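Local coordinates for protein importin-95 (Chaetomium thermophilum, PDB 4XRI) that serves as an importin-beta transport receptor that carries diverse protein cargoes into the nucleus and probably binds a small GTPase, at residues Gly766-Trp771 and Phe795-Ser800; Gly773-Met778 and Met816-Asp821; Pro789-Ile794 and Gly820-Ala825. The protein carries 2 engineered substitutions. All blocks are in the same frame, centred on the assembly; numbering follows the deposited sequence.

Contact 1 of 3, residues Gly766-Trp771 and Phe795-Ser800; sequences GIMDAW and FALLNS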
ATOM      1  N   GLY A 766       0.096 -19.289 -12.300  1.00 38.73           N
ATOM      2  CA  GLY A 766      -1.029 -20.194 -12.172  1.00 36.02           C
ATOM      3  C   GLY A 766      -1.105 -21.185 -13.315  1.00 35.59           C
ATOM      4  O   GLY A 766      -1.256 -22.383 -13.084  1.00 31.60           O
ATOM      5  N   ILE A 767      -0.993 -20.688 -14.544  1.00 37.78           N
ATOM      6  CA  ILE A 767      -1.033 -21.546 -15.725  1.00 35.17           C
ATOM      7  C   ILE A 767       0.051 -22.615 -15.676  1.00 38.29           C
ATOM      8  O   ILE A 767      -0.208 -23.795 -15.913  1.00 34.71           O
ATOM      9  CB  ILE A 767      -0.852 -20.749 -17.032  1.00 35.11           C
ATOM     10  CG1 ILE A 767      -1.884 -19.626 -17.141  1.00 35.82           C
ATOM     11  CG2 ILE A 767      -0.959 -21.682 -18.223  1.00 41.75           C
ATOM     12  CD1 ILE A 767      -1.683 -18.737 -18.352  1.00 33.98           C
ATOM     13  N   MET A 768       1.268 -22.190 -15.354  1.00 35.99           N
ATOM     14  CA  MET A 768       2.410 -23.095 -15.310  1.00 34.42           C
ATOM     15  C   MET A 768       2.244 -24.152 -14.224  1.00 33.98           C
ATOM     16  O   MET A 768       2.582 -25.316 -14.425  1.00 38.55           O
ATOM     17  CB  MET A 768       3.700 -22.308 -15.088  1.00 36.59           C
ATOM     18  CG  MET A 768       4.932 -22.963 -15.675  1.00 40.72           C
ATOM     19  SD  MET A 768       4.751 -23.340 -17.425  1.00 55.40           S
ATOM     20  CE  MET A 768       4.286 -21.746 -18.076  1.00 54.79           C
ATOM     21  N   ASP A 769       1.713 -23.739 -13.077  1.00 35.05           N
ATOM     22  CA  ASP A 769       1.399 -24.676 -12.004  1.00 35.45           C
ATOM     23  C   ASP A 769       0.370 -25.693 -12.484  1.00 33.18           C
ATOM     24  O   ASP A 769       0.486 -26.886 -12.204  1.00 37.03           O
ATOM     25  CB  ASP A 769       0.877 -23.941 -10.766  1.00 40.06           C
ATOM     26  CG  ASP A 769       1.944 -23.100 -10.092  1.00 44.98           C
ATOM     27  OD1 ASP A 769       3.144 -23.320 -10.363  1.00 45.52           O
ATOM     28  OD2 ASP A 769       1.582 -22.224  -9.282  1.00 51.76           O
ATOM     29  N   ALA A 770      -0.636 -25.206 -13.206  1.00 34.01           N
ATOM     30  CA  ALA A 770      -1.691 -26.054 -13.745  1.00 36.59           C
ATOM     31  C   ALA A 770      -1.112 -27.110 -14.676  1.00 35.11           C
ATOM     32  O   ALA A 770      -1.349 -28.304 -14.490  1.00 32.19           O
ATOM     33  CB  ALA A 770      -2.733 -25.215 -14.472  1.00 25.53           C
ATOM     34  N   TRP A 771      -0.340 -26.668 -15.667  1.00 33.17           N
ATOM     35  CA  TRP A 771       0.281 -27.592 -16.615  1.00 33.58           C
ATOM     36  C   TRP A 771       1.178 -28.598 -15.901  1.00 38.62           C
ATOM     37  O   TRP A 771       1.177 -29.784 -16.225  1.00 38.36           O
ATOM     38  CB  TRP A 771       1.089 -26.835 -17.674  1.00 35.51           C
ATOM     39  CG  TRP A 771       0.260 -26.249 -18.790  1.00 37.12           C
ATOM     40  CD1 TRP A 771       0.271 -24.953 -19.225  1.00 35.66           C
ATOM     41  CD2 TRP A 771      -0.697 -26.937 -19.609  1.00 35.67           C
ATOM     42  NE1 TRP A 771      -0.616 -24.794 -20.264  1.00 38.08           N
ATOM     43  CE2 TRP A 771      -1.224 -25.995 -20.517  1.00 37.33           C
ATOM     44  CE3 TRP A 771      -1.164 -28.257 -19.660  1.00 35.37           C
ATOM     45  CZ2 TRP A 771      -2.187 -26.328 -21.465  1.00 33.76           C
ATOM     46  CZ3 TRP A 771      -2.119 -28.586 -20.602  1.00 38.80           C
ATOM     47  CH2 TRP A 771      -2.622 -27.625 -21.491  1.00 36.39           C
ATOM     48  N   PHE A 795       4.860 -25.099 -24.881  1.00 40.25           N
ATOM     49  CA  PHE A 795       6.119 -24.522 -25.344  1.00 45.89           C
ATOM     50  C   PHE A 795       5.931 -23.075 -25.778  1.00 51.08           C
ATOM     51  O   PHE A 795       6.796 -22.228 -25.544  1.00 51.35           O
ATOM     52  CB  PHE A 795       6.698 -25.336 -26.502  1.00 50.19           C
ATOM     53  CG  PHE A 795       7.484 -26.539 -26.068  1.00 56.31           C
ATOM     54  CD1 PHE A 795       6.917 -27.802 -26.091  1.00 55.15           C
ATOM     55  CD2 PHE A 795       8.794 -26.406 -25.641  1.00 57.02           C
ATOM     56  CE1 PHE A 795       7.643 -28.909 -25.697  1.00 56.07           C
ATOM     57  CE2 PHE A 795       9.523 -27.509 -25.245  1.00 54.16           C
ATOM     58  CZ  PHE A 795       8.947 -28.763 -25.271  1.00 51.06           C
ATOM     59  N   ALA A 796       4.796 -22.804 -26.415  1.00 52.91           N
ATOM     60  CA  ALA A 796       4.465 -21.464 -26.884  1.00 50.39           C
ATOM     61  C   ALA A 796       4.467 -20.467 -25.732  1.00 47.48           C
ATOM     62  O   ALA A 796       5.048 -19.386 -25.831  1.00 50.68           O
ATOM     63  CB  ALA A 796       3.114 -21.463 -27.584  1.00 43.87           C
ATOM     64  N   LEU A 797       3.819 -20.845 -24.635  1.00 45.51           N
ATOM     65  CA  LEU A 797       3.773 -20.007 -23.445  1.00 44.19           C
ATOM     66  C   LEU A 797       5.151 -19.859 -22.815  1.00 50.30           C
ATOM     67  O   LEU A 797       5.541 -18.763 -22.411  1.00 48.27           O
ATOM     68  CB  LEU A 797       2.791 -20.582 -22.427  1.00 45.18           C
ATOM     69  CG  LEU A 797       2.766 -19.899 -21.060  1.00 46.34           C
ATOM     70  CD1 LEU A 797       2.502 -18.405 -21.197  1.00 48.06           C
ATOM     71  CD2 LEU A 797       1.711 -20.544 -20.199  1.00 45.03           C
ATOM     72  N   LEU A 798       5.880 -20.970 -22.729  1.00 45.19           N
ATOM     73  CA  LEU A 798       7.251 -20.961 -22.224  1.00 48.33           C
ATOM     74  C   LEU A 798       8.099 -19.932 -22.962  1.00 49.91           C
ATOM     75  O   LEU A 798       8.864 -19.186 -22.351  1.00 52.52           O
ATOM     76  CB  LEU A 798       7.885 -22.349 -22.357  1.00 45.32           C
ATOM     77  CG  LEU A 798       7.469 -23.424 -21.352  1.00 44.14           C
ATOM     78  CD1 LEU A 798       8.060 -24.771 -21.756  1.00 41.74           C
ATOM     79  CD2 LEU A 798       7.918 -23.045 -19.953  1.00 40.08           C
ATOM     80  N   ASN A 799       7.945 -19.893 -24.281  1.00 47.11           N
ATOM     81  CA  ASN A 799       8.668 -18.940 -25.110  1.00 50.78           C
ATOM     82  C   ASN A 799       8.214 -17.507 -24.869  1.00 52.42           C
ATOM     83  O   ASN A 799       9.027 -16.583 -24.857  1.00 54.29           O
ATOM     84  CB  ASN A 799       8.508 -19.297 -26.588  1.00 54.39           C
ATOM     85  CG  ASN A 799       9.233 -18.330 -27.501  1.00 64.58           C
ATOM     86  OD1 ASN A 799      10.464 -18.300 -27.539  1.00 62.02           O
ATOM     87  ND2 ASN A 799       8.473 -17.535 -28.245  1.00 69.66           N
ATOM     88  N   SER A 800       6.910 -17.329 -24.678  1.00 51.37           N
ATOM     89  CA  SER A 800       6.349 -16.010 -24.412  1.00 50.14           C
ATOM     90  C   SER A 800       6.898 -15.451 -23.106  1.00 47.23           C
ATOM     91  O   SER A 800       7.216 -14.265 -23.006  1.00 51.95           O
ATOM     92  CB  SER A 800       4.822 -16.078 -24.361  1.00 52.95           C
ATOM     93  OG  SER A 800       4.259 -14.784 -24.230  1.00 55.52           O
TER

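Contact 2 of 3, residues Gly773-Met778 and Met816-Asp821; sequences GIIGAM and MGVIGD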
ATOM      1  N   GLY A 773       0.961 -29.813 -12.798  1.00 34.40           N
ATOM      2  CA  GLY A 773       0.163 -30.835 -12.146  1.00 34.14           C
ATOM      3  C   GLY A 773      -0.482 -31.772 -13.150  1.00 37.08           C
ATOM      4  O   GLY A 773      -0.584 -32.976 -12.915  1.00 34.99           O
ATOM      5  N   ILE A 774      -0.915 -31.214 -14.276  1.00 38.82           N
ATOM      6  CA  ILE A 774      -1.564 -31.989 -15.324  1.00 37.68           C
ATOM      7  C   ILE A 774      -0.597 -32.974 -15.984  1.00 41.97           C
ATOM      8  O   ILE A 774      -0.926 -34.149 -16.170  1.00 40.09           O
ATOM      9  CB  ILE A 774      -2.171 -31.066 -16.399  1.00 30.45           C
ATOM     10  CG1 ILE A 774      -3.384 -30.323 -15.834  1.00 30.42           C
ATOM     11  CG2 ILE A 774      -2.569 -31.868 -17.622  1.00 31.65           C
ATOM     12  CD1 ILE A 774      -3.914 -29.229 -16.744  1.00 32.27           C
ATOM     13  N   ILE A 775       0.597 -32.493 -16.327  1.00 38.13           N
ATOM     14  CA  ILE A 775       1.623 -33.343 -16.933  1.00 41.47           C
ATOM     15  C   ILE A 775       1.946 -34.526 -16.026  1.00 39.78           C
ATOM     16  O   ILE A 775       2.034 -35.665 -16.479  1.00 40.42           O
ATOM     17  CB  ILE A 775       2.916 -32.553 -17.228  1.00 44.22           C
ATOM     18  CG1 ILE A 775       2.658 -31.483 -18.289  1.00 42.08           C
ATOM     19  CG2 ILE A 775       4.019 -33.488 -17.702  1.00 44.52           C
ATOM     20  CD1 ILE A 775       3.719 -30.406 -18.324  1.00 39.19           C
ATOM     21  N   GLY A 776       2.100 -34.244 -14.738  1.00 36.62           N
ATOM     22  CA  GLY A 776       2.354 -35.275 -13.749  1.00 38.77           C
ATOM     23  C   GLY A 776       1.213 -36.269 -13.636  1.00 42.86           C
ATOM     24  O   GLY A 776       1.438 -37.471 -13.492  1.00 41.24           O
ATOM     25  N   ALA A 777      -0.016 -35.767 -13.699  1.00 45.84           N
ATOM     26  CA  ALA A 777      -1.202 -36.614 -13.595  1.00 29.01           C
ATOM     27  C   ALA A 777      -1.309 -37.564 -14.785  1.00 34.85           C
ATOM     28  O   ALA A 777      -1.625 -38.744 -14.625  1.00 39.74           O
ATOM     29  CB  ALA A 777      -2.459 -35.762 -13.489  1.00 33.83           C
ATOM     30  N   MET A 778      -1.030 -37.048 -15.977  1.00 35.79           N
ATOM     31  CA  MET A 778      -1.146 -37.841 -17.196  1.00 44.21           C
ATOM     32  C   MET A 778       0.027 -38.805 -17.348  1.00 49.18           C
ATOM     33  O   MET A 778      -0.115 -39.884 -17.924  1.00 43.99           O
ATOM     34  CB  MET A 778      -1.251 -36.927 -18.422  1.00 41.68           C
ATOM     35  CG  MET A 778      -2.475 -36.008 -18.422  1.00 43.21           C
ATOM     36  SD  MET A 778      -4.057 -36.880 -18.466  1.00 44.42           S
ATOM     37  CE  MET A 778      -4.503 -36.914 -16.730  1.00 28.09           C
ATOM     38  N   MET A 816      10.766 -23.785 -15.289  1.00 48.61           N
ATOM     39  CA  MET A 816      11.812 -24.799 -15.235  1.00 48.47           C
ATOM     40  C   MET A 816      11.210 -26.151 -14.876  1.00 42.69           C
ATOM     41  O   MET A 816      11.554 -27.172 -15.472  1.00 48.28           O
ATOM     42  CB  MET A 816      12.898 -24.420 -14.218  1.00 52.14           C
ATOM     43  CG  MET A 816      13.663 -23.139 -14.522  1.00 52.36           C
ATOM     44  SD  MET A 816      14.700 -23.217 -15.996  1.00 62.67           S
ATOM     45  CE  MET A 816      13.633 -22.463 -17.221  1.00 77.28           C
ATOM     46  N   GLY A 817      10.307 -26.139 -13.901  1.00 46.20           N
ATOM     47  CA  GLY A 817       9.635 -27.346 -13.461  1.00 47.81           C
ATOM     48  C   GLY A 817       8.880 -28.032 -14.580  1.00 48.13           C
ATOM     49  O   GLY A 817       8.962 -29.247 -14.736  1.00 44.15           O
ATOM     50  N   VAL A 818       8.154 -27.246 -15.370  1.00 46.62           N
ATOM     51  CA  VAL A 818       7.360 -27.787 -16.468  1.00 44.27           C
ATOM     52  C   VAL A 818       8.246 -28.363 -17.570  1.00 45.45           C
ATOM     53  O   VAL A 818       7.939 -29.416 -18.135  1.00 44.55           O
ATOM     54  CB  VAL A 818       6.419 -26.709 -17.053  1.00 44.42           C
ATOM     55  CG1 VAL A 818       5.946 -27.085 -18.451  1.00 39.52           C
ATOM     56  CG2 VAL A 818       5.231 -26.510 -16.124  1.00 39.91           C
ATOM     57  N   ILE A 819       9.344 -27.675 -17.865  1.00 42.08           N
ATOM     58  CA  ILE A 819      10.313 -28.162 -18.841  1.00 44.31           C
ATOM     59  C   ILE A 819      10.828 -29.543 -18.443  1.00 49.44           C
ATOM     60  O   ILE A 819      10.863 -30.465 -19.256  1.00 49.37           O
ATOM     61  CB  ILE A 819      11.497 -27.190 -18.992  1.00 47.90           C
ATOM     62  CG1 ILE A 819      11.047 -25.914 -19.708  1.00 45.49           C
ATOM     63  CG2 ILE A 819      12.639 -27.853 -19.752  1.00 52.58           C
ATOM     64  CD1 ILE A 819      12.091 -24.816 -19.687  1.00 50.06           C
ATOM     65  N   GLY A 820      11.205 -29.679 -17.177  1.00 48.86           N
ATOM     66  CA  GLY A 820      11.661 -30.948 -16.642  1.00 55.80           C
ATOM     67  C   GLY A 820      10.571 -32.004 -16.670  1.00 55.34           C
ATOM     68  O   GLY A 820      10.810 -33.140 -17.074  1.00 57.89           O
ATOM     69  N   ASP A 821       9.370 -31.624 -16.238  1.00 53.42           N
ATOM     70  CA  ASP A 821       8.217 -32.524 -16.248  1.00 51.32           C
ATOM     71  C   ASP A 821       7.946 -33.060 -17.646  1.00 47.65           C
ATOM     72  O   ASP A 821       7.688 -34.251 -17.823  1.00 47.21           O
ATOM     73  CB  ASP A 821       6.966 -31.817 -15.716  1.00 53.13           C
ATOM     74  CG  ASP A 821       7.063 -31.489 -14.242  1.00 55.91           C
ATOM     75  OD1 ASP A 821       7.852 -32.148 -13.533  1.00 51.57           O
ATOM     76  OD2 ASP A 821       6.342 -30.575 -13.790  1.00 59.09           O
TER

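Contact 3 of 3, residues Pro789-Ile794 and Gly820-Ala825; sequences PYVESI and GDLADA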
ATOM      1  N   PRO A 789      -1.491 -33.504 -27.663  1.00 48.72           N
ATOM      2  CA  PRO A 789      -1.929 -32.377 -28.501  1.00 50.02           C
ATOM      3  C   PRO A 789      -1.748 -30.982 -27.889  1.00 51.04           C
ATOM      4  O   PRO A 789      -1.839 -29.994 -28.619  1.00 54.42           O
ATOM      5  CB  PRO A 789      -3.423 -32.666 -28.712  1.00 55.26           C
ATOM      6  CG  PRO A 789      -3.536 -34.132 -28.591  1.00 56.77           C
ATOM      7  CD  PRO A 789      -2.566 -34.505 -27.518  1.00 50.50           C
ATOM      8  N   TYR A 790      -1.500 -30.898 -26.588  1.00 46.66           N
ATOM      9  CA  TYR A 790      -1.432 -29.605 -25.914  1.00 44.52           C
ATOM     10  C   TYR A 790      -0.002 -29.158 -25.642  1.00 45.80           C
ATOM     11  O   TYR A 790       0.230 -28.036 -25.192  1.00 44.18           O
ATOM     12  CB  TYR A 790      -2.211 -29.656 -24.601  1.00 46.48           C
ATOM     13  CG  TYR A 790      -3.660 -30.036 -24.784  1.00 47.00           C
ATOM     14  CD1 TYR A 790      -4.545 -29.175 -25.417  1.00 46.16           C
ATOM     15  CD2 TYR A 790      -4.144 -31.258 -24.330  1.00 40.41           C
ATOM     16  CE1 TYR A 790      -5.870 -29.514 -25.594  1.00 50.28           C
ATOM     17  CE2 TYR A 790      -5.473 -31.605 -24.500  1.00 44.74           C
ATOM     18  CZ  TYR A 790      -6.329 -30.728 -25.132  1.00 47.56           C
ATOM     19  OH  TYR A 790      -7.650 -31.069 -25.304  1.00 52.81           O
ATOM     20  N   VAL A 791       0.949 -30.040 -25.923  1.00 47.72           N
ATOM     21  CA  VAL A 791       2.355 -29.787 -25.634  1.00 49.40           C
ATOM     22  C   VAL A 791       2.890 -28.570 -26.390  1.00 49.53           C
ATOM     23  O   VAL A 791       3.666 -27.785 -25.844  1.00 48.55           O
ATOM     24  CB  VAL A 791       3.212 -31.025 -25.968  1.00 47.67           C
ATOM     25  CG1 VAL A 791       4.692 -30.717 -25.837  1.00 46.77           C
ATOM     26  CG2 VAL A 791       2.830 -32.181 -25.058  1.00 46.27           C
ATOM     27  N   GLU A 792       2.462 -28.409 -27.638  1.00 52.93           N
ATOM     28  CA  GLU A 792       2.911 -27.280 -28.450  1.00 53.83           C
ATOM     29  C   GLU A 792       2.512 -25.943 -27.829  1.00 46.71           C
ATOM     30  O   GLU A 792       3.295 -24.992 -27.826  1.00 47.23           O
ATOM     31  CB  GLU A 792       2.354 -27.377 -29.873  1.00 61.93           C
ATOM     32  CG  GLU A 792       2.767 -26.213 -30.765  1.00 72.74           C
ATOM     33  CD  GLU A 792       2.442 -26.444 -32.229  1.00 85.13           C
ATOM     34  OE1 GLU A 792       1.790 -27.462 -32.544  1.00 83.86           O
ATOM     35  OE2 GLU A 792       2.845 -25.608 -33.066  1.00 92.40           O
ATOM     36  N   SER A 793       1.295 -25.878 -27.299  1.00 47.10           N
ATOM     37  CA  SER A 793       0.804 -24.659 -26.666  1.00 48.44           C
ATOM     38  C   SER A 793       1.564 -24.364 -25.378  1.00 50.55           C
ATOM     39  O   SER A 793       1.689 -23.210 -24.970  1.00 51.40           O
ATOM     40  CB  SER A 793      -0.693 -24.771 -26.375  1.00 40.83           C
ATOM     41  OG  SER A 793      -0.948 -25.794 -25.429  1.00 51.00           O
ATOM     42  N   ILE A 794       2.073 -25.411 -24.737  1.00 48.18           N
ATOM     43  CA  ILE A 794       2.856 -25.241 -23.519  1.00 43.36           C
ATOM     44  C   ILE A 794       4.203 -24.598 -23.839  1.00 45.71           C
ATOM     45  O   ILE A 794       4.634 -23.668 -23.156  1.00 45.79           O
ATOM     46  CB  ILE A 794       3.086 -26.580 -22.799  1.00 46.88           C
ATOM     47  CG1 ILE A 794       1.750 -27.211 -22.404  1.00 39.61           C
ATOM     48  CG2 ILE A 794       3.960 -26.379 -21.568  1.00 44.43           C
ATOM     49  CD1 ILE A 794       1.893 -28.536 -21.684  1.00 39.74           C
ATOM     50  N   GLY A 820      11.205 -29.679 -17.177  1.00 48.86           N
ATOM     51  CA  GLY A 820      11.661 -30.948 -16.642  1.00 55.80           C
ATOM     52  C   GLY A 820      10.571 -32.004 -16.670  1.00 55.34           C
ATOM     53  O   GLY A 820      10.810 -33.140 -17.074  1.00 57.89           O
ATOM     54  N   ASP A 821       9.370 -31.624 -16.238  1.00 53.42           N
ATOM     55  CA  ASP A 821       8.217 -32.524 -16.248  1.00 51.32           C
ATOM     56  C   ASP A 821       7.946 -33.060 -17.646  1.00 47.65           C
ATOM     57  O   ASP A 821       7.688 -34.251 -17.823  1.00 47.21           O
ATOM     58  CB  ASP A 821       6.966 -31.817 -15.716  1.00 53.13           C
ATOM     59  CG  ASP A 821       7.063 -31.489 -14.242  1.00 55.91           C
ATOM     60  OD1 ASP A 821       7.852 -32.148 -13.533  1.00 51.57           O
ATOM     61  OD2 ASP A 821       6.342 -30.575 -13.790  1.00 59.09           O
ATOM     62  N   LEU A 822       8.011 -32.175 -18.635  1.00 44.31           N
ATOM     63  CA  LEU A 822       7.775 -32.551 -20.025  1.00 48.86           C
ATOM     64  C   LEU A 822       8.808 -33.556 -20.520  1.00 51.13           C
ATOM     65  O   LEU A 822       8.477 -34.485 -21.258  1.00 54.65           O
ATOM     66  CB  LEU A 822       7.780 -31.314 -20.923  1.00 52.19           C
ATOM     67  CG  LEU A 822       6.496 -30.486 -20.908  1.00 56.49           C
ATOM     68  CD1 LEU A 822       6.669 -29.201 -21.700  1.00 54.80           C
ATOM     69  CD2 LEU A 822       5.341 -31.308 -21.458  1.00 51.37           C
ATOM     70  N   ALA A 823      10.057 -33.357 -20.111  1.00 52.64           N
ATOM     71  CA  ALA A 823      11.147 -34.261 -20.464  1.00 54.10           C
ATOM     72  C   ALA A 823      10.877 -35.659 -19.924  1.00 52.40           C
ATOM     73  O   ALA A 823      11.044 -36.656 -20.630  1.00 60.13           O
ATOM     74  CB  ALA A 823      12.465 -33.736 -19.929  1.00 56.73           C
ATOM     75  N   ASP A 824      10.455 -35.716 -18.665  1.00 49.28           N
ATOM     76  CA  ASP A 824      10.099 -36.974 -18.024  1.00 56.00           C
ATOM     77  C   ASP A 824       8.914 -37.637 -18.714  1.00 62.52           C
ATOM     78  O   ASP A 824       8.920 -38.843 -18.953  1.00 70.03           O
ATOM     79  CB  ASP A 824       9.778 -36.745 -16.545  1.00 64.26           C
ATOM     80  CG  ASP A 824      10.909 -37.166 -15.632  1.00 77.00           C
ATOM     81  OD1 ASP A 824      11.328 -36.348 -14.785  1.00 82.71           O
ATOM     82  OD2 ASP A 824      11.370 -38.318 -15.754  1.00 82.16           O
ATOM     83  N   ALA A 825       7.903 -36.836 -19.037  1.00 64.27           N
ATOM     84  CA  ALA A 825       6.658 -37.354 -19.596  1.00 52.98           C
ATOM     85  C   ALA A 825       6.848 -37.909 -21.002  1.00 52.80           C
ATOM     86  O   ALA A 825       6.135 -38.824 -21.416  1.00 60.64           O
ATOM     87  CB  ALA A 825       5.594 -36.269 -19.601  1.00 51.18           C
TER

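Contact 1 of 3, residues Gly766-Trp771 and Phe795-Ser800
L797 pushes one methyl group into the notch between I767 and M768, meeting both side chains at once. Its CD2 lies 3.5 Å from CG2 of I767 and equally near, 3.5 Å, to CE of M768, so a single branch of the leucine is gripped by two side chains from consecutive positions of helix 754-780. L797 owes this reach to its first torsion: CG stands anti to the backbone N (chi1 173°), which carries the branch point out toward the facing helix. I767 meets it with its short branch CG2, which comes to the leucine at a slant.

M768 behaves differently. Its CB does not head for the other helix, but the chain bends twice, at chi2 and again at chi3 (both 54°), and this curl swings the terminal methyl round to L797. There the end of M768 points back past the leucine, the two chains heading opposite ways, with CE also standing 3.8 Å from CG of L797. The bend leaves the sulfur facing L798, whose CD2 approaches SD at 4.1 Å with the two side chains at about a right angle.

All four side chains are buried and no hydrogen bond spans the pair, so the contact rests on interlocked methyl groups and one thioether. The segments run roughly antiparallel (146°) with axes 11.6 Å apart, so long side chains have to span the gap; both helices belong to the all-helical solenoid of this importin beta. Helix 730-743 backs the 766-771 side, receiving I767 on A743 and W771 on A737 and L740. Helix 809-825 closes the flank through A814 and V818 against M768 and I819 against L798, while W839 of helix 838-849 also packs on L798.

Contact 2 of 3, residues Gly773-Met778 and Met816-Asp821
I775 reaches across to helix 809-825 with both of its branches, and each finds a different kind of partner. The tighter part lies at D821, where the backbones come closest, CA to CA 6.7 Å. Here the short branch CG2 settles 3.7 Å from the carbonyl O of D821 and 3.9 Å from its CB, so the isoleucine packs on the backbone and methylene of the acid and not on its carboxylate. The longer branch carries CD1 to CG1 of V818, 4.0 Å away, the side chains crossing at about a right angle.

The looser side is the polar one. D821 holds CG beside its backbone N (chi1 -68°), which sends the carboxylate back along its own helix, and the residue is partly exposed, as are G776 and G817. No hydrogen bond joins the segments.

Helix 754-780 has two neighbours here: I774 packs on L733, V736 and L740 of helix 730-743, and I775 on helix 809-825. Beyond that second neighbour comes helix 855-872, where W863 touches D821 and Q867 NE2 hydrogen-bonds to the carbonyl O of G820.

Contact 3 of 3, residues Pro789-Ile794 and Gly820-Ala825
This is apolar packing between two helices that follow each other in the chain and run in opposite directions, helix 791-802 and helix 809-825, within the HEAT-repeat solenoid of this importin beta; L822 on one is received by V791 and I794 on the other. The two receiving residues stand about one turn apart, and both send CB toward the leucine, which in turn sends its own CB toward them. L822 divides its fork between the pair. CD1 lies 3.9 Å from CG2 of I794, the closer of the two meetings, whereas CD2 stays 4.5 Å from CG1 of V791. The backbones remain well separated, with CA of V791 and CA of L822 8.3 Å apart, so the side chains alone bridge the gap.

I794 makes its contact with the short branch because CG2 is the one anti to the backbone N; its longer branch is the one that reaches W771 of helix 754-780. From that same helix I775 touches L822 and A825. The three touching residues are all buried and no hydrogen bond runs between the segments.

Just ahead of V791, Y790 packs its side chain on L733 and A737 of helix 730-743, while its carbonyl O accepts from two donors at once. The backbone N of I794 reaches Y790 O at 3.2 Å, which ties I794, the residue that meets L822, back to Y790. The second donor is the hydroxyl of S793, turned back by its chi1 of 64°: OG lies 2.5 Å from O of Y790, shorter than usual, so the exact length is doubtful, and it is tilted 22° out of the carbonyl plane.

The three contacts close a triangle of helices: contacts 1 and 2 share helix 754-780, contacts 1 and 3 share helix 791-802, and contacts 2 and 3 share helix 809-825. Each is buried and none is crossed by a hydrogen bond, yet they differ in character. Contact 1 is wholly apolar and uses a thioether; contact 3 is pure aliphatic packing; contact 2 alone includes a partly exposed residue, an acid, and a backbone carbonyl. They merge into one core. V818 CG1 of contact 2 packs on I794 CG2 of contact 3 at 3.8 Å, and F795 CE1 of contact 1 lies 4.1 Å from L822 CD1 of contact 3.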